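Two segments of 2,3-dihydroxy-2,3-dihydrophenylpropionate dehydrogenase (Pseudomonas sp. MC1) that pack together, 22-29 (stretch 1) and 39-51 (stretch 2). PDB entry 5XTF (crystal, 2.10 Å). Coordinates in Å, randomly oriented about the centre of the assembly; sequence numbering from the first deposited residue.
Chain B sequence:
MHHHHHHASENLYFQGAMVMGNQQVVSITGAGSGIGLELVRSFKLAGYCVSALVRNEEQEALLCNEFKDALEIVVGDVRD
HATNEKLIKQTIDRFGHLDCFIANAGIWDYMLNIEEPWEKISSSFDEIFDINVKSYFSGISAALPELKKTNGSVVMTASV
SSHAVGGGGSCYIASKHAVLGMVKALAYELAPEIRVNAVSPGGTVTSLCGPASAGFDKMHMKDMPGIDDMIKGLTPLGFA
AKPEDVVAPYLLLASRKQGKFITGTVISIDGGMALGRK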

# COMPACT_ATOMS: atom_id res chain seq x y z
N ASN B 22 2.45 -11.64 -35.84
CA ASN B 22 1.67 -12.57 -35.03
C ASN B 22 2.55 -13.31 -34.03
O ASN B 22 2.33 -13.24 -32.82
CB ASN B 22 0.89 -13.55 -35.91
CG ASN B 22 -0.62 -13.53 -35.65
OD1 ASN B 22 -1.18 -12.50 -35.23
ND2 ASN B 22 -1.28 -14.66 -35.89
N GLN B 23 3.57 -14.02 -34.53
CA GLN B 23 4.26 -15.03 -33.72
C GLN B 23 4.92 -14.43 -32.49
O GLN B 23 5.83 -13.60 -32.60
CB GLN B 23 5.30 -15.74 -34.56
CG GLN B 23 5.90 -16.90 -33.82
CD GLN B 23 4.82 -17.80 -33.24
OE1 GLN B 23 4.66 -17.86 -32.01
NE2 GLN B 23 4.08 -18.51 -34.10
N GLN B 24 4.49 -14.85 -31.30
CA GLN B 24 5.06 -14.35 -30.05
C GLN B 24 6.03 -15.36 -29.47
O GLN B 24 5.88 -16.57 -29.65
CB GLN B 24 3.99 -14.03 -29.01
CG GLN B 24 3.01 -12.96 -29.44
CD GLN B 24 3.68 -11.63 -29.69
OE1 GLN B 24 4.03 -10.93 -28.74
NE2 GLN B 24 3.87 -11.27 -30.96
N VAL B 25 7.03 -14.84 -28.75
CA VAL B 25 8.13 -15.61 -28.19
C VAL B 25 8.34 -15.18 -26.74
O VAL B 25 8.46 -13.98 -26.47
CB VAL B 25 9.42 -15.40 -28.99
CG1 VAL B 25 10.59 -16.02 -28.27
CG2 VAL B 25 9.27 -15.96 -30.40
N VAL B 26 8.40 -16.15 -25.83
CA VAL B 26 8.58 -15.87 -24.40
C VAL B 26 9.77 -16.66 -23.87
O VAL B 26 9.99 -17.81 -24.27
CB VAL B 26 7.31 -16.19 -23.59
CG1 VAL B 26 6.96 -17.67 -23.70
CG2 VAL B 26 7.49 -15.79 -22.12
N SER B 27 10.51 -16.06 -22.95
CA SER B 27 11.65 -16.72 -22.32
C SER B 27 11.48 -16.72 -20.80
O SER B 27 11.25 -15.67 -20.21
CB SER B 27 12.93 -16.00 -22.71
OG SER B 27 14.01 -16.69 -22.14
N ILE B 28 11.63 -17.90 -20.19
CA ILE B 28 11.21 -18.16 -18.81
C ILE B 28 12.40 -18.71 -18.01
O ILE B 28 12.92 -19.77 -18.35
CB ILE B 28 10.05 -19.18 -18.79
CG1 ILE B 28 8.92 -18.70 -19.71
CG2 ILE B 28 9.58 -19.47 -17.37
CD1 ILE B 28 7.85 -19.75 -20.02
N THR B 29 12.81 -18.01 -16.94
CA THR B 29 13.75 -18.61 -15.98
C THR B 29 12.98 -19.39 -14.90
O THR B 29 11.76 -19.27 -14.76
CB THR B 29 14.64 -17.56 -15.29
OG1 THR B 29 13.90 -16.91 -14.25
CG2 THR B 29 15.18 -16.53 -16.28
N LEU B 39 4.36 -22.45 -16.50
CA LEU B 39 4.38 -21.35 -17.45
C LEU B 39 4.81 -21.83 -18.83
O LEU B 39 4.24 -21.42 -19.85
CB LEU B 39 5.30 -20.24 -16.94
CG LEU B 39 4.86 -19.62 -15.62
CD1 LEU B 39 5.80 -18.48 -15.20
CD2 LEU B 39 3.42 -19.14 -15.73
N VAL B 40 5.80 -22.73 -18.88
CA VAL B 40 6.18 -23.35 -20.14
C VAL B 40 4.98 -24.04 -20.77
O VAL B 40 4.63 -23.79 -21.93
CB VAL B 40 7.33 -24.35 -19.93
CG1 VAL B 40 7.52 -25.20 -21.21
CG2 VAL B 40 8.58 -23.62 -19.53
N ARG B 41 4.33 -24.92 -20.02
CA ARG B 41 3.19 -25.64 -20.55
C ARG B 41 2.07 -24.68 -20.94
O ARG B 41 1.41 -24.87 -21.97
CB ARG B 41 2.70 -26.66 -19.53
CG ARG B 41 3.75 -27.71 -19.22
CD ARG B 41 3.34 -28.61 -18.06
NE ARG B 41 4.37 -29.61 -17.80
CZ ARG B 41 4.46 -30.32 -16.68
NH1 ARG B 41 3.59 -30.14 -15.69
NH2 ARG B 41 5.44 -31.21 -16.53
N SER B 42 1.86 -23.62 -20.16
CA SER B 42 0.75 -22.72 -20.45
C SER B 42 1.02 -21.86 -21.67
O SER B 42 0.12 -21.64 -22.49
CB SER B 42 0.45 -21.85 -19.23
OG SER B 42 -0.36 -22.57 -18.33
N PHE B 43 2.23 -21.33 -21.79
CA PHE B 43 2.52 -20.46 -22.92
C PHE B 43 2.64 -21.27 -24.21
O PHE B 43 2.18 -20.83 -25.27
CB PHE B 43 3.79 -19.64 -22.66
CG PHE B 43 3.55 -18.38 -21.84
CD1 PHE B 43 3.59 -18.41 -20.44
CD2 PHE B 43 3.28 -17.17 -22.46
CE1 PHE B 43 3.37 -17.24 -19.68
CE2 PHE B 43 3.06 -15.99 -21.69
CZ PHE B 43 3.10 -16.04 -20.31
N LYS B 44 3.23 -22.46 -24.12
CA LYS B 44 3.23 -23.37 -25.27
C LYS B 44 1.81 -23.67 -25.72
O LYS B 44 1.51 -23.65 -26.92
CB LYS B 44 3.96 -24.66 -24.93
CG LYS B 44 4.49 -25.40 -26.13
CD LYS B 44 5.80 -24.80 -26.58
CE LYS B 44 6.27 -25.45 -27.86
NZ LYS B 44 5.39 -25.08 -29.00
N LEU B 45 0.91 -23.92 -24.77
CA LEU B 45 -0.47 -24.23 -25.13
C LEU B 45 -1.17 -23.03 -25.76
O LEU B 45 -1.99 -23.21 -26.67
CB LEU B 45 -1.21 -24.72 -23.89
CG LEU B 45 -2.63 -25.26 -24.07
CD1 LEU B 45 -2.63 -26.41 -25.08
CD2 LEU B 45 -3.19 -25.69 -22.71
N ALA B 46 -0.83 -21.81 -25.34
CA ALA B 46 -1.40 -20.60 -25.91
C ALA B 46 -0.78 -20.23 -27.26
O ALA B 46 -1.26 -19.28 -27.89
CB ALA B 46 -1.23 -19.43 -24.93
N GLY B 47 0.25 -20.93 -27.71
CA GLY B 47 0.77 -20.74 -29.05
C GLY B 47 2.12 -20.05 -29.14
O GLY B 47 2.55 -19.74 -30.25
N TYR B 48 2.79 -19.81 -28.02
CA TYR B 48 4.08 -19.12 -28.02
C TYR B 48 5.20 -20.06 -28.43
O TYR B 48 5.16 -21.27 -28.18
CB TYR B 48 4.42 -18.58 -26.62
CG TYR B 48 3.72 -17.30 -26.19
CD1 TYR B 48 2.37 -17.30 -25.90
CD2 TYR B 48 4.42 -16.11 -26.04
CE1 TYR B 48 1.71 -16.13 -25.49
CE2 TYR B 48 3.78 -14.94 -25.62
CZ TYR B 48 2.42 -14.96 -25.35
OH TYR B 48 1.77 -13.81 -24.93
N CYS B 49 6.24 -19.49 -29.02
CA CYS B 49 7.54 -20.13 -29.00
C CYS B 49 8.17 -19.84 -27.65
O CYS B 49 8.13 -18.70 -27.18
CB CYS B 49 8.43 -19.61 -30.13
SG CYS B 49 7.71 -19.76 -31.78
N VAL B 50 8.71 -20.87 -27.00
CA VAL B 50 9.13 -20.79 -25.61
C VAL B 50 10.60 -21.16 -25.51
O VAL B 50 11.02 -22.20 -26.03
CB VAL B 50 8.28 -21.70 -24.70
CG1 VAL B 50 8.82 -21.68 -23.27
CG2 VAL B 50 6.82 -21.27 -24.75
N SER B 51 11.38 -20.31 -24.85
CA SER B 51 12.68 -20.72 -24.37
C SER B 51 12.67 -20.72 -22.85
O SER B 51 11.87 -20.04 -22.20
CB SER B 51 13.79 -19.82 -24.89
OG SER B 51 13.89 -18.66 -24.12
O HOH W 1 1.50 -11.76 -26.55

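Strand 25-28 lies beside strand 49-51 in parallel, their axes 4.8 Å apart at closest approach and inclined by 22°, while helix 39-46 runs antiparallel to the first strand at 176°, 9.8 Å away. Together the two stretches bury 629 Å², counting both sides.

Four backbone hydrogen bonds fix the register: Cys49 N to Gln24 O (3.0 Å), Val26 N to Cys49 O (2.9 Å), Ser51 N to Val26 O (2.9 Å) and Ile28 N to Ser51 O (2.9 Å). Their N-H...O angles of 147-164° support the assignment. Side chains alternate between faces along each extended strand, and the register places Val25 beside Cys49, Val26 beside Val50 and Ser27 beside Ser51.

On the face of Val26 and Val50, aliphatic side chains of the strands pack against the helix and the Phe43 ring. Val26, chi1 p, lodges among three neighbours: its CG1 lies 3.9 Å from Phe43 CB, 3.8 Å from Tyr48 CD2 and 3.8 Å from Val50 CG2, while its CG2 sits over one face of the Phe43 ring. Ile28 supplies the longer bump. With chi1 m and chi2 t, its CD1 reaches a hollow bounded by Leu39 CB (4.0 Å), Val40 CG2 (4.0 Å) and Val50 CG1 (3.9 Å), all normal packing distances.

The other face carries Val25, Cys49 and the two small serines, Ser27 and Ser51. Val25 CG2 packs 3.8 Å from Cys49 CB, and Ser27 OG donates to Ser51 OG at 2.8 Å, a compact polar pairing in a buried site.

At the open end, Gln24 CB approaches Tyr48 CE2 at 3.5 Å. A water lies 2.6 Å from Tyr48 OH and bonds weakly to Gln24 OE1 at 3.4 Å. The turn into the second strand uses Gly47, whose phi of 108° would jam a CB against the preceding carbonyl; Tyr48 N to Phe43 O (3.0 Å) helps close this Schellman motif.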